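Local coordinates for Galactose/lactose metabolism regulatory protein GAL80 (Kluyveromyces lactis, PDB 3E1K), which represses the lactose and galactose metabolic genes, seemingly by blocking the transcriptional activator LAC9 when no inducing sugar is present, at residues N317-F322 with V368-N373; L289-V294 with E307-F312; K34-A39 with G379-I384; T223-Q228 with L269-V274. One frame throughout, in Å; residues are numbered along the deposited sequence.

Contact 1 (N317-F322 with V368-N373); sequences NLVLYF and VFHLRN
Leu320 and Phe369 pair at one edge of the large mixed beta sheet, where residues 319-322 and 368-370 run antiparallel with axes 4.4 Å apart and directions 169° from each other; the latter lie on the outermost strand there within this chain. Leu320 N donates to Phe369 O and Phe369 N to Leu320 O, the reciprocal bonds of a hydrogen-bonded antiparallel pair. On their face of the sheet Leu320 CB lies 3.9 Å from Phe369 CB, at the edge of the phenylalanine ring. That ring packs on Pro157 and meets the ring of Tyr158 in helix 157-167. Tyr321 and Val368 emerge on the other face, side by side and pointing the same way, with Tyr321 CD2 3.7 Å from Val368 CG2. Val319 CG1 lies 4.3 Å from Val368 CG1. His370, on this same face, belongs to a binding surface: its NE2 hydrogen-bonds the backbone of the bound activation-domain peptide, and its ring meets an aromatic side chain of the peptide. An alanine in place of His370 would probably leave that peptide backbone group without its mate and open a gap beside the aromatic side chain. With CG anti to the backbone N (chi1 175°), the His370 side chain crosses that of Asn317 at about a right angle, His370 NE2 lying 3.3 Å from Asn317 ND2.

Contact 2 (L289-V294 with E307-F312); sequences LTKNLV and EGDAGF
Backbone pairing between Leu293 and Gly308, flanked by a salt-bridge network, forms this contact at the open end of the hairpin made by strands 293-298 and 303-308. Leu293 N donates to Gly308 O at 2.8 Å; the return bond, Gly308 N to Leu293 O, is less certain because that oxygen is not firmly placed. One residue further along, Val294 and Glu307 make a non-hydrogen-bonded pair whose side chains lie side by side, Val294 CG2 3.9 Å from Glu307 CG. Lys291 spans both acids. Its chain bends at CD (chi2 -32°), and its CG sits 3.6 Å from Glu307 CD as the two side chains cross at about a right angle. Lys291 NZ lies 3.4 Å from Asp309 OD1 in a salt bridge, although Asp309 is less well ordered, and makes a longer one of 3.6 Å to Glu307 OE1. Glu307 OE2 has a second cationic partner in Lys305, so its charge is probably shared between two lysines. On the opposite face of the sheet, Leu293 CD1 packs 3.8 Å from Gly311 CA, and the leucine also touches Val313 and Leu318. Asn292, whose ND2 bonds Lys287 O, joins Leu293 in facing the single residue Gly308, the arrangement of a classic beta bulge.

Contact 3 (K34-A39 with G379-I384); sequences KTHFLA and GNILRI
The His36 ring presents one face to Ile381, whose CG2 lies over the ring centre, 4.1 Å from the centroid and 8° off the normal: a CH-pi contact in which the two side chains cross at about a right angle. Two hydrogen bonds are likely to fix the rotation of the imidazole, ND1 with Tyr385 OH and NE2 with Glu122 OE2. CG2 of Ile381 is anti to the backbone N, and it also meets Ala39 CB at 4.0 Å. The other branch of the isoleucine goes to the start of the short helix, where CD1 reaches Thr35 CB at 4.0 Å. Ala39 points toward helix 376-393 and packs against both Ile381 and Leu382. Leu382 CD1 approaches Ala39 CA at 3.6 Å, and Leu382 CG lies 4.3 Å from Ala39 CB. An alanine in place of Leu382 lacks the branched end, and would probably open a gap over Ala39 CA and leave Gln42 without that packing partner. Ile381 also rests on Tyr120 of strand 118-122; helix 376-393 thus packs on the N-terminal Rossmann-fold domain, of the type found in the GFO/IDH/MocA oxidoreductases, covering its short helix 36-39.

Contact 4 (T223-Q228 with L269-V274); sequences TGSYFQ and LENGKV
With OG1 between the backbone N and the carbonyl carbon (chi1 41°), Thr223 has CG2 anti to its own carbonyl carbon, and this methyl meets Leu269 CD1 tip to tip at 3.6 Å. The other leucine methyl, Leu269 CD2, sits over the centre of the Phe227 ring, 3.6 Å from the centroid and 6° off the normal, in a CH-pi contact. Phe227 also meets Phe265 edge-to-face, and both it and the buried Leu269 pack on Val276. The backbones of Phe227 and Leu269 form an antiparallel non-hydrogen-bonded pair where helix 208-224 gives way to strand 227-235 and the 269-274 loop connects strands 262-269 and 275-281. The helix ends in a Schellman motif with Gly224, at positive phi, as C-prime and Ser225 N bonded to Gln220 O. Thr223 OG1 adds an ST turn by accepting from Ser225 N at 3.2 Å, and is also bonded to Leu219 O. Ser225 then turns its hydroxyl to the loop: Asn271 N donates to Ser225 OG at 3.1 Å, nearly straight at 169°. Glu270 N also bonds Tyr226 O, though the place of that oxygen is less sure. The Glu270 side chain, less well ordered, runs alongside Tyr226 with carboxylate and ring nearly coplanar, and its OE2 lies at the ring edge, 3.3 Å from Tyr226 CB.

From the N terminus, contact 3 opens first, at residues 34-39 in the Rossmann domain, and closes last, when helix 376-393 returns to that domain; the other three contacts are nested inside its long loop. Those three follow in series without crossing. Contact 4 closes the excursion from helix 208-224 through strands 227-235 and 262-269, contact 2 closes the hairpin of strands 293-298 and 303-308, and contact 1 joins strand 319-323 to edge strand 364-370. All three reach one mixed sheet. Contacts 1 and 2 touch through its neighbouring strands, whereas contacts 3 and 4, with centres about 30 Å apart, lie on opposite sides of the chain's centre.

Contact 1 (N317-F322 with V368-N373)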
loop_
_atom_site.group_PDB
_atom_site.type_symbol
_atom_site.label_atom_id
_atom_site.label_comp_id
_atom_site.label_asym_id
_atom_site.label_seq_id
_atom_site.Cartn_x
_atom_site.Cartn_y
_atom_site.Cartn_z
ATOM N N ASN A 317 -3.133 -21.282 5.062
ATOM C CA ASN A 317 -3.971 -21.438 6.232
ATOM C C ASN A 317 -3.500 -20.137 6.819
ATOM O O ASN A 317 -2.280 -19.951 7.012
ATOM C CB ASN A 317 -3.470 -22.586 7.113
ATOM C CG ASN A 317 -4.260 -22.760 8.425
ATOM O OD1 ASN A 317 -5.490 -22.720 8.435
ATOM N ND2 ASN A 317 -3.548 -22.963 9.522
ATOM N N LEU A 318 -4.465 -19.222 6.983
ATOM C CA LEU A 318 -4.169 -17.918 7.557
ATOM C C LEU A 318 -4.845 -17.766 8.926
ATOM O O LEU A 318 -5.349 -18.727 9.533
ATOM C CB LEU A 318 -4.581 -16.791 6.635
ATOM C CG LEU A 318 -4.781 -17.374 5.247
ATOM C CD1 LEU A 318 -6.185 -16.992 4.678
ATOM C CD2 LEU A 318 -3.655 -17.165 4.219
ATOM N N VAL A 319 -4.922 -16.503 9.331
ATOM C CA VAL A 319 -5.558 -16.158 10.582
ATOM C C VAL A 319 -6.327 -14.887 10.410
ATOM O O VAL A 319 -5.900 -13.940 9.786
ATOM C CB VAL A 319 -4.474 -15.809 11.515
ATOM C CG1 VAL A 319 -5.074 -15.203 12.759
ATOM C CG2 VAL A 319 -3.806 -17.085 11.875
ATOM N N LEU A 320 -7.480 -14.845 11.035
ATOM C CA LEU A 320 -8.281 -13.669 10.875
ATOM C C LEU A 320 -8.680 -12.943 12.129
ATOM O O LEU A 320 -9.396 -13.448 12.977
ATOM C CB LEU A 320 -9.557 -13.991 10.142
ATOM C CG LEU A 320 -10.302 -12.693 9.885
ATOM C CD1 LEU A 320 -10.076 -12.443 8.402
ATOM C CD2 LEU A 320 -11.719 -13.301 9.998
ATOM N N TYR A 321 -8.279 -11.684 12.132
ATOM C CA TYR A 321 -8.575 -10.872 13.271
ATOM C C TYR A 321 -9.611 -9.936 12.770
ATOM O O TYR A 321 -9.494 -9.293 11.728
ATOM C CB TYR A 321 -7.385 -9.982 13.627
ATOM C CG TYR A 321 -6.122 -10.779 13.908
ATOM C CD1 TYR A 321 -5.106 -10.920 12.946
ATOM C CD2 TYR A 321 -5.925 -11.357 15.163
ATOM C CE1 TYR A 321 -3.938 -11.582 13.233
ATOM C CE2 TYR A 321 -4.762 -12.032 15.464
ATOM C CZ TYR A 321 -3.786 -12.157 14.493
ATOM O OH TYR A 321 -2.643 -12.874 14.741
ATOM N N PHE A 322 -10.621 -9.817 13.599
ATOM C CA PHE A 322 -11.570 -8.824 13.220
ATOM C C PHE A 322 -11.874 -8.058 14.492
ATOM O O PHE A 322 -11.755 -8.555 15.587
ATOM C CB PHE A 322 -12.782 -9.552 12.707
ATOM C CG PHE A 322 -14.075 -8.959 13.174
ATOM C CD1 PHE A 322 -14.845 -8.093 12.396
ATOM C CD2 PHE A 322 -14.543 -9.289 14.432
ATOM C CE1 PHE A 322 -16.048 -7.567 12.836
ATOM C CE2 PHE A 322 -15.724 -8.739 14.898
ATOM C CZ PHE A 322 -16.485 -7.892 14.107
ATOM N N VAL A 368 -10.889 -13.529 16.862
ATOM C CA VAL A 368 -9.731 -14.111 16.219
ATOM C C VAL A 368 -10.123 -15.416 15.626
ATOM O O VAL A 368 -10.363 -16.391 16.343
ATOM C CB VAL A 368 -8.564 -14.372 17.190
ATOM C CG1 VAL A 368 -7.385 -15.017 16.430
ATOM C CG2 VAL A 368 -8.022 -13.026 17.726
ATOM N N PHE A 369 -10.137 -15.426 14.301
ATOM C CA PHE A 369 -10.443 -16.644 13.581
ATOM C C PHE A 369 -9.226 -17.284 12.930
ATOM O O PHE A 369 -8.773 -16.808 11.900
ATOM C CB PHE A 369 -11.520 -16.402 12.538
ATOM C CG PHE A 369 -11.881 -17.640 11.785
ATOM C CD1 PHE A 369 -12.444 -18.701 12.449
ATOM C CD2 PHE A 369 -11.553 -17.790 10.444
ATOM C CE1 PHE A 369 -12.772 -19.850 11.801
ATOM C CE2 PHE A 369 -11.907 -18.939 9.767
ATOM C CZ PHE A 369 -12.476 -19.980 10.455
ATOM N N HIS A 370 -8.710 -18.350 13.523
ATOM C CA HIS A 370 -7.573 -19.074 12.974
ATOM C C HIS A 370 -8.002 -20.486 13.248
ATOM O O HIS A 370 -8.597 -20.755 14.284
ATOM C CB HIS A 370 -6.353 -18.964 13.780
ATOM C CG HIS A 370 -5.243 -19.805 13.250
ATOM N ND1 HIS A 370 -4.526 -20.666 14.040
ATOM C CD2 HIS A 370 -4.736 -19.933 12.005
ATOM C CE1 HIS A 370 -3.619 -21.281 13.304
ATOM N NE2 HIS A 370 -3.722 -20.846 12.064
ATOM N N LEU A 371 -7.715 -21.355 12.301
ATOM C CA LEU A 371 -8.122 -22.750 12.406
ATOM C C LEU A 371 -6.918 -23.696 12.283
ATOM O O LEU A 371 -6.528 -24.188 11.222
ATOM C CB LEU A 371 -9.033 -23.076 11.231
ATOM C CG LEU A 371 -10.556 -23.050 11.327
ATOM C CD1 LEU A 371 -11.162 -23.224 9.894
ATOM C CD2 LEU A 371 -10.838 -24.326 12.141
ATOM N N ARG A 372 -6.302 -23.823 13.446
ATOM C CA ARG A 372 -5.168 -24.667 13.643
ATOM C C ARG A 372 -5.133 -25.914 12.749
ATOM O O ARG A 372 -6.127 -26.630 12.537
ATOM C CB ARG A 372 -5.195 -24.988 15.125
ATOM C CG ARG A 372 -3.956 -25.574 15.668
ATOM C CD ARG A 372 -3.957 -25.294 17.138
ATOM N NE ARG A 372 -2.664 -24.809 17.585
ATOM C CZ ARG A 372 -1.724 -25.617 18.100
ATOM N NH1 ARG A 372 -1.918 -26.942 18.193
ATOM N NH2 ARG A 372 -0.598 -25.057 18.510
ATOM N N ASN A 373 -3.953 -26.184 12.201
ATOM C CA ASN A 373 -3.811 -27.345 11.342
ATOM C C ASN A 373 -5.077 -27.628 10.477
ATOM O O ASN A 373 -5.840 -28.631 10.635
ATOM C CB ASN A 373 -3.361 -28.520 12.215
ATOM C CG ASN A 373 -4.336 -28.874 13.365
ATOM O OD1 ASN A 373 -3.931 -28.983 14.505
ATOM N ND2 ASN A 373 -5.608 -29.146 13.025
#

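Contact 2 (L289-V294 with E307-F312)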
loop_
_atom_site.group_PDB
_atom_site.type_symbol
_atom_site.label_atom_id
_atom_site.label_comp_id
_atom_site.label_asym_id
_atom_site.label_seq_id
_atom_site.Cartn_x
_atom_site.Cartn_y
_atom_site.Cartn_z
ATOM N N LEU A 289 9.628 -7.592 9.093
ATOM C CA LEU A 289 9.007 -6.841 10.176
ATOM C C LEU A 289 7.470 -6.833 9.983
ATOM O O LEU A 289 6.743 -6.272 10.798
ATOM C CB LEU A 289 9.629 -5.435 10.277
ATOM C CG LEU A 289 10.956 -5.461 11.060
ATOM C CD1 LEU A 289 11.748 -4.168 10.894
ATOM C CD2 LEU A 289 10.778 -5.694 12.570
ATOM N N THR A 290 6.956 -7.515 8.957
ATOM C CA THR A 290 5.537 -7.587 8.649
ATOM C C THR A 290 5.110 -8.882 8.027
ATOM O O THR A 290 5.917 -9.653 7.490
ATOM C CB THR A 290 5.321 -6.642 7.510
ATOM O OG1 THR A 290 5.329 -5.341 8.086
ATOM C CG2 THR A 290 3.979 -6.768 6.844
ATOM N N LYS A 291 3.818 -9.181 8.135
ATOM C CA LYS A 291 3.303 -10.418 7.575
ATOM C C LYS A 291 3.467 -10.300 6.041
ATOM O O LYS A 291 3.203 -9.244 5.470
ATOM C CB LYS A 291 1.832 -10.609 7.985
ATOM C CG LYS A 291 1.681 -11.106 9.403
ATOM C CD LYS A 291 2.862 -11.954 9.701
ATOM C CE LYS A 291 2.455 -12.852 10.810
ATOM N NZ LYS A 291 1.015 -13.240 10.611
ATOM N N ASN A 292 3.978 -11.340 5.409
ATOM C CA ASN A 292 4.141 -11.231 3.970
ATOM C C ASN A 292 2.800 -11.269 3.272
ATOM O O ASN A 292 2.680 -10.864 2.121
ATOM C CB ASN A 292 5.269 -12.084 3.426
ATOM C CG ASN A 292 6.553 -11.826 4.208
ATOM O OD1 ASN A 292 7.561 -11.311 3.688
ATOM N ND2 ASN A 292 6.534 -12.135 5.502
ATOM N N LEU A 293 1.771 -11.700 4.005
ATOM C CA LEU A 293 0.419 -11.689 3.439
ATOM C C LEU A 293 -0.660 -11.038 4.292
ATOM O O LEU A 293 -1.049 -11.617 5.296
ATOM C CB LEU A 293 -0.150 -13.059 3.078
ATOM C CG LEU A 293 -1.502 -12.797 2.412
ATOM C CD1 LEU A 293 -1.308 -12.323 0.988
ATOM C CD2 LEU A 293 -2.481 -13.998 2.546
ATOM N N VAL A 294 -1.185 -9.913 3.850
ATOM C CA VAL A 294 -2.168 -9.241 4.661
ATOM C C VAL A 294 -3.199 -8.473 3.873
ATOM O O VAL A 294 -2.904 -7.834 2.855
ATOM C CB VAL A 294 -1.447 -8.058 5.409
ATOM C CG1 VAL A 294 -2.443 -7.168 6.197
ATOM C CG2 VAL A 294 -0.337 -8.534 6.338
ATOM N N GLU A 307 -3.885 -12.350 7.766
ATOM C CA GLU A 307 -2.429 -12.356 7.686
ATOM C C GLU A 307 -1.791 -13.724 7.483
ATOM O O GLU A 307 -2.204 -14.629 8.216
ATOM C CB GLU A 307 -1.905 -11.828 9.029
ATOM C CG GLU A 307 -2.092 -10.331 9.283
ATOM C CD GLU A 307 -1.523 -9.869 10.593
ATOM O OE1 GLU A 307 -1.484 -10.764 11.418
ATOM O OE2 GLU A 307 -1.084 -8.695 10.837
ATOM N N GLY A 308 -0.875 -13.888 6.528
ATOM C CA GLY A 308 -0.239 -15.170 6.239
ATOM C C GLY A 308 1.226 -14.838 6.106
ATOM O O GLY A 308 1.575 -13.657 6.025
ATOM N N ASP A 309 2.091 -15.852 6.183
ATOM C CA ASP A 309 3.521 -15.637 6.109
ATOM C C ASP A 309 3.838 -16.099 4.679
ATOM O O ASP A 309 4.875 -15.801 4.089
ATOM C CB ASP A 309 4.224 -16.524 7.155
ATOM C CG ASP A 309 3.593 -16.418 8.537
ATOM O OD1 ASP A 309 2.970 -15.393 8.849
ATOM O OD2 ASP A 309 3.677 -17.412 9.272
ATOM N N ALA A 310 2.881 -16.840 4.118
ATOM C CA ALA A 310 3.063 -17.292 2.759
ATOM C C ALA A 310 1.906 -16.632 1.996
ATOM O O ALA A 310 0.764 -17.059 2.182
ATOM C CB ALA A 310 2.928 -18.802 2.691
ATOM N N GLY A 311 2.257 -15.774 1.033
ATOM C CA GLY A 311 1.256 -15.074 0.224
ATOM C C GLY A 311 0.326 -15.945 -0.609
ATOM O O GLY A 311 -0.361 -15.461 -1.520
ATOM N N PHE A 312 0.324 -17.241 -0.329
ATOM C CA PHE A 312 -0.436 -18.128 -1.167
ATOM C C PHE A 312 -1.664 -18.447 -0.438
ATOM O O PHE A 312 -1.786 -19.493 0.178
ATOM C CB PHE A 312 0.335 -19.396 -1.499
ATOM C CG PHE A 312 1.512 -19.133 -2.395
ATOM C CD1 PHE A 312 2.841 -19.060 -1.935
ATOM C CD2 PHE A 312 1.245 -18.756 -3.711
ATOM C CE1 PHE A 312 3.880 -18.730 -2.826
ATOM C CE2 PHE A 312 2.263 -18.425 -4.600
ATOM C CZ PHE A 312 3.590 -18.419 -4.166
#

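Contact 3 (K34-A39 with G379-I384)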
loop_
_atom_site.group_PDB
_atom_site.type_symbol
_atom_site.label_atom_id
_atom_site.label_comp_id
_atom_site.label_asym_id
_atom_site.label_seq_id
_atom_site.Cartn_x
_atom_site.Cartn_y
_atom_site.Cartn_z
ATOM N N LYS A 34 -1.201 -34.828 -4.965
ATOM C CA LYS A 34 -1.036 -34.320 -3.593
ATOM C C LYS A 34 -2.122 -33.305 -3.285
ATOM O O LYS A 34 -2.170 -32.700 -2.201
ATOM C CB LYS A 34 0.289 -33.600 -3.448
ATOM C CG LYS A 34 1.319 -34.321 -4.210
ATOM C CD LYS A 34 2.318 -33.277 -4.462
ATOM C CE LYS A 34 3.304 -33.369 -3.335
ATOM N NZ LYS A 34 4.602 -33.262 -4.019
ATOM N N THR A 35 -3.067 -33.128 -4.211
ATOM C CA THR A 35 -4.196 -32.217 -3.951
ATOM C C THR A 35 -5.564 -32.646 -4.418
ATOM O O THR A 35 -6.442 -32.974 -3.618
ATOM C CB THR A 35 -3.941 -30.764 -4.373
ATOM O OG1 THR A 35 -3.868 -30.698 -5.812
ATOM C CG2 THR A 35 -2.641 -30.308 -3.835
ATOM N N HIS A 36 -5.770 -32.655 -5.716
ATOM C CA HIS A 36 -7.044 -33.136 -6.185
ATOM C C HIS A 36 -7.208 -34.587 -5.658
ATOM O O HIS A 36 -7.983 -34.697 -4.728
ATOM C CB HIS A 36 -7.051 -32.999 -7.720
ATOM C CG HIS A 36 -7.088 -31.581 -8.224
ATOM N ND1 HIS A 36 -8.148 -31.082 -8.950
ATOM C CD2 HIS A 36 -6.174 -30.576 -8.153
ATOM C CE1 HIS A 36 -7.907 -29.820 -9.270
ATOM N NE2 HIS A 36 -6.727 -29.483 -8.783
ATOM N N PHE A 37 -6.527 -35.632 -6.107
ATOM C CA PHE A 37 -6.583 -37.004 -5.587
ATOM C C PHE A 37 -7.238 -37.147 -4.205
ATOM O O PHE A 37 -8.153 -37.978 -4.062
ATOM C CB PHE A 37 -5.331 -37.864 -5.819
ATOM C CG PHE A 37 -5.369 -39.268 -5.262
ATOM C CD1 PHE A 37 -6.118 -40.299 -5.856
ATOM C CD2 PHE A 37 -4.582 -39.562 -4.190
ATOM C CE1 PHE A 37 -6.080 -41.605 -5.327
ATOM C CE2 PHE A 37 -4.549 -40.861 -3.641
ATOM C CZ PHE A 37 -5.291 -41.884 -4.233
ATOM N N LEU A 38 -6.782 -36.307 -3.268
ATOM C CA LEU A 38 -7.273 -36.256 -1.887
ATOM C C LEU A 38 -8.642 -35.623 -1.835
ATOM O O LEU A 38 -9.605 -36.132 -1.292
ATOM C CB LEU A 38 -6.281 -35.473 -1.052
ATOM C CG LEU A 38 -5.028 -36.326 -1.291
ATOM C CD1 LEU A 38 -3.637 -35.691 -1.375
ATOM C CD2 LEU A 38 -4.941 -37.668 -0.507
ATOM N N ALA A 39 -8.730 -34.528 -2.554
ATOM C CA ALA A 39 -10.015 -33.885 -2.586
ATOM C C ALA A 39 -11.061 -34.984 -2.916
ATOM O O ALA A 39 -12.139 -35.010 -2.352
ATOM C CB ALA A 39 -10.022 -32.738 -3.577
ATOM N N GLY A 379 -7.349 -28.974 1.617
ATOM C CA GLY A 379 -8.716 -28.674 2.050
ATOM C C GLY A 379 -9.450 -27.846 1.034
ATOM O O GLY A 379 -10.566 -28.166 0.618
ATOM N N ASN A 380 -8.782 -26.793 0.615
ATOM C CA ASN A 380 -9.385 -25.877 -0.305
ATOM C C ASN A 380 -9.913 -26.415 -1.589
ATOM O O ASN A 380 -11.093 -26.105 -1.898
ATOM C CB ASN A 380 -8.546 -24.631 -0.445
ATOM C CG ASN A 380 -8.725 -23.732 0.747
ATOM O OD1 ASN A 380 -9.558 -23.998 1.626
ATOM N ND2 ASN A 380 -7.949 -22.663 0.796
ATOM N N ILE A 381 -9.107 -27.207 -2.319
ATOM C CA ILE A 381 -9.724 -27.755 -3.504
ATOM C C ILE A 381 -10.961 -28.594 -3.091
ATOM O O ILE A 381 -12.061 -28.451 -3.684
ATOM C CB ILE A 381 -8.714 -28.559 -4.363
ATOM C CG1 ILE A 381 -7.654 -27.596 -4.891
ATOM C CG2 ILE A 381 -9.431 -29.304 -5.490
ATOM C CD1 ILE A 381 -6.315 -27.583 -4.134
ATOM N N LEU A 382 -10.794 -29.428 -2.063
ATOM C CA LEU A 382 -11.869 -30.246 -1.586
ATOM C C LEU A 382 -13.125 -29.423 -1.486
ATOM O O LEU A 382 -14.199 -29.900 -1.833
ATOM C CB LEU A 382 -11.574 -30.639 -0.156
ATOM C CG LEU A 382 -12.299 -31.989 -0.049
ATOM C CD1 LEU A 382 -11.301 -32.928 0.629
ATOM C CD2 LEU A 382 -13.452 -31.511 0.857
ATOM N N ARG A 383 -13.053 -28.216 -1.011
ATOM C CA ARG A 383 -14.250 -27.451 -0.829
ATOM C C ARG A 383 -14.803 -27.040 -2.114
ATOM O O ARG A 383 -15.911 -26.628 -2.201
ATOM C CB ARG A 383 -13.951 -26.232 -0.055
ATOM C CG ARG A 383 -14.544 -26.279 1.196
ATOM C CD ARG A 383 -13.670 -25.726 2.126
ATOM N NE ARG A 383 -14.441 -25.513 3.300
ATOM C CZ ARG A 383 -14.015 -25.765 4.515
ATOM N NH1 ARG A 383 -14.812 -25.565 5.554
ATOM N NH2 ARG A 383 -12.790 -26.212 4.684
ATOM N N ILE A 384 -14.022 -27.126 -3.151
ATOM C CA ILE A 384 -14.630 -26.754 -4.437
ATOM C C ILE A 384 -15.297 -27.950 -5.102
ATOM O O ILE A 384 -16.253 -27.829 -5.851
ATOM C CB ILE A 384 -13.593 -26.479 -5.493
ATOM C CG1 ILE A 384 -12.841 -25.198 -5.130
ATOM C CG2 ILE A 384 -14.312 -26.188 -6.824
ATOM C CD1 ILE A 384 -13.288 -24.002 -5.972
#

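Contact 4 (T223-Q228 with L269-V274)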
loop_
_atom_site.group_PDB
_atom_site.type_symbol
_atom_site.label_atom_id
_atom_site.label_comp_id
_atom_site.label_asym_id
_atom_site.label_seq_id
_atom_site.Cartn_x
_atom_site.Cartn_y
_atom_site.Cartn_z
ATOM N N THR A 223 -15.014 -8.527 -0.539
ATOM C CA THR A 223 -15.783 -7.295 -0.501
ATOM C C THR A 223 -17.040 -7.672 -1.209
ATOM O O THR A 223 -18.136 -7.525 -0.688
ATOM C CB THR A 223 -15.187 -6.239 -1.473
ATOM O OG1 THR A 223 -14.798 -6.860 -2.702
ATOM C CG2 THR A 223 -14.079 -5.486 -0.885
ATOM N N GLY A 224 -16.870 -8.177 -2.418
ATOM C CA GLY A 224 -18.031 -8.565 -3.194
ATOM C C GLY A 224 -18.411 -7.329 -4.012
ATOM O O GLY A 224 -19.589 -6.965 -4.097
ATOM N N SER A 225 -17.400 -6.683 -4.593
ATOM C CA SER A 225 -17.608 -5.503 -5.429
ATOM C C SER A 225 -16.497 -5.642 -6.466
ATOM O O SER A 225 -15.411 -6.169 -6.185
ATOM C CB SER A 225 -17.298 -4.205 -4.748
ATOM O OG SER A 225 -16.798 -3.461 -5.811
ATOM N N TYR A 226 -16.799 -5.235 -7.684
ATOM C CA TYR A 226 -15.759 -5.334 -8.690
ATOM C C TYR A 226 -15.004 -3.993 -8.819
ATOM O O TYR A 226 -15.307 -2.971 -8.210
ATOM C CB TYR A 226 -16.419 -5.600 -10.044
ATOM C CG TYR A 226 -16.802 -7.040 -10.388
ATOM C CD1 TYR A 226 -18.107 -7.348 -10.769
ATOM C CD2 TYR A 226 -15.831 -8.062 -10.422
ATOM C CE1 TYR A 226 -18.449 -8.692 -11.123
ATOM C CE2 TYR A 226 -16.152 -9.383 -10.756
ATOM C CZ TYR A 226 -17.451 -9.697 -11.104
ATOM O OH TYR A 226 -17.627 -11.008 -11.433
ATOM N N PHE A 227 -13.999 -3.967 -9.663
ATOM C CA PHE A 227 -13.306 -2.693 -9.769
ATOM C C PHE A 227 -13.969 -1.801 -10.788
ATOM O O PHE A 227 -14.634 -2.246 -11.723
ATOM C CB PHE A 227 -11.853 -2.834 -10.154
ATOM C CG PHE A 227 -10.953 -2.895 -8.966
ATOM C CD1 PHE A 227 -10.427 -4.114 -8.574
ATOM C CD2 PHE A 227 -10.645 -1.746 -8.215
ATOM C CE1 PHE A 227 -9.607 -4.212 -7.463
ATOM C CE2 PHE A 227 -9.788 -1.809 -7.101
ATOM C CZ PHE A 227 -9.263 -3.059 -6.733
ATOM N N GLN A 228 -13.744 -0.512 -10.581
ATOM C CA GLN A 228 -14.292 0.537 -11.427
ATOM C C GLN A 228 -13.175 1.076 -12.272
ATOM O O GLN A 228 -13.171 0.863 -13.496
ATOM C CB GLN A 228 -14.747 1.686 -10.569
ATOM C CG GLN A 228 -14.958 2.944 -11.366
ATOM C CD GLN A 228 -15.445 4.087 -10.474
ATOM O OE1 GLN A 228 -14.678 4.704 -9.750
ATOM N NE2 GLN A 228 -16.766 4.299 -10.483
ATOM N N LEU A 269 -12.686 0.705 -6.017
ATOM C CA LEU A 269 -13.707 -0.289 -6.030
ATOM C C LEU A 269 -15.017 0.259 -6.557
ATOM O O LEU A 269 -15.419 1.349 -6.171
ATOM C CB LEU A 269 -13.849 -0.928 -4.646
ATOM C CG LEU A 269 -12.985 -2.205 -4.527
ATOM C CD1 LEU A 269 -13.167 -2.889 -3.184
ATOM C CD2 LEU A 269 -13.056 -3.174 -5.740
ATOM N N GLU A 270 -15.702 -0.526 -7.362
ATOM C CA GLU A 270 -16.969 -0.087 -7.918
ATOM C C GLU A 270 -17.854 0.306 -6.760
ATOM O O GLU A 270 -18.257 1.460 -6.713
ATOM C CB GLU A 270 -17.627 -1.280 -8.601
ATOM C CG GLU A 270 -18.592 -1.034 -9.765
ATOM C CD GLU A 270 -19.418 -2.320 -10.082
ATOM O OE1 GLU A 270 -20.651 -2.312 -10.036
ATOM O OE2 GLU A 270 -18.844 -3.388 -10.339
ATOM N N ASN A 271 -18.129 -0.636 -5.853
ATOM C CA ASN A 271 -19.006 -0.414 -4.692
ATOM C C ASN A 271 -18.570 0.466 -3.537
ATOM O O ASN A 271 -18.025 -0.021 -2.542
ATOM C CB ASN A 271 -19.277 -1.681 -3.928
ATOM C CG ASN A 271 -20.174 -2.605 -4.612
ATOM O OD1 ASN A 271 -20.359 -2.584 -5.817
ATOM N ND2 ASN A 271 -20.760 -3.475 -3.816
ATOM N N GLY A 272 -18.909 1.747 -3.630
ATOM C CA GLY A 272 -18.594 2.708 -2.580
ATOM C C GLY A 272 -17.510 3.685 -3.030
ATOM O O GLY A 272 -17.335 4.752 -2.500
ATOM N N LYS A 273 -16.769 3.300 -4.025
ATOM C CA LYS A 273 -15.678 4.097 -4.470
ATOM C C LYS A 273 -14.658 3.863 -3.440
ATOM O O LYS A 273 -13.790 4.654 -3.223
ATOM C CB LYS A 273 -16.102 5.511 -4.511
ATOM C CG LYS A 273 -17.039 5.730 -5.627
ATOM C CD LYS A 273 -16.676 4.876 -6.810
ATOM C CE LYS A 273 -17.777 4.877 -7.850
ATOM N NZ LYS A 273 -19.127 4.910 -7.282
ATOM N N VAL A 274 -14.783 2.711 -2.826
ATOM C CA VAL A 274 -13.885 2.302 -1.787
ATOM C C VAL A 274 -12.523 2.275 -2.536
ATOM O O VAL A 274 -12.401 1.766 -3.668
ATOM C CB VAL A 274 -14.235 0.883 -1.311
ATOM C CG1 VAL A 274 -13.071 0.276 -0.520
ATOM C CG2 VAL A 274 -15.539 0.878 -0.496
#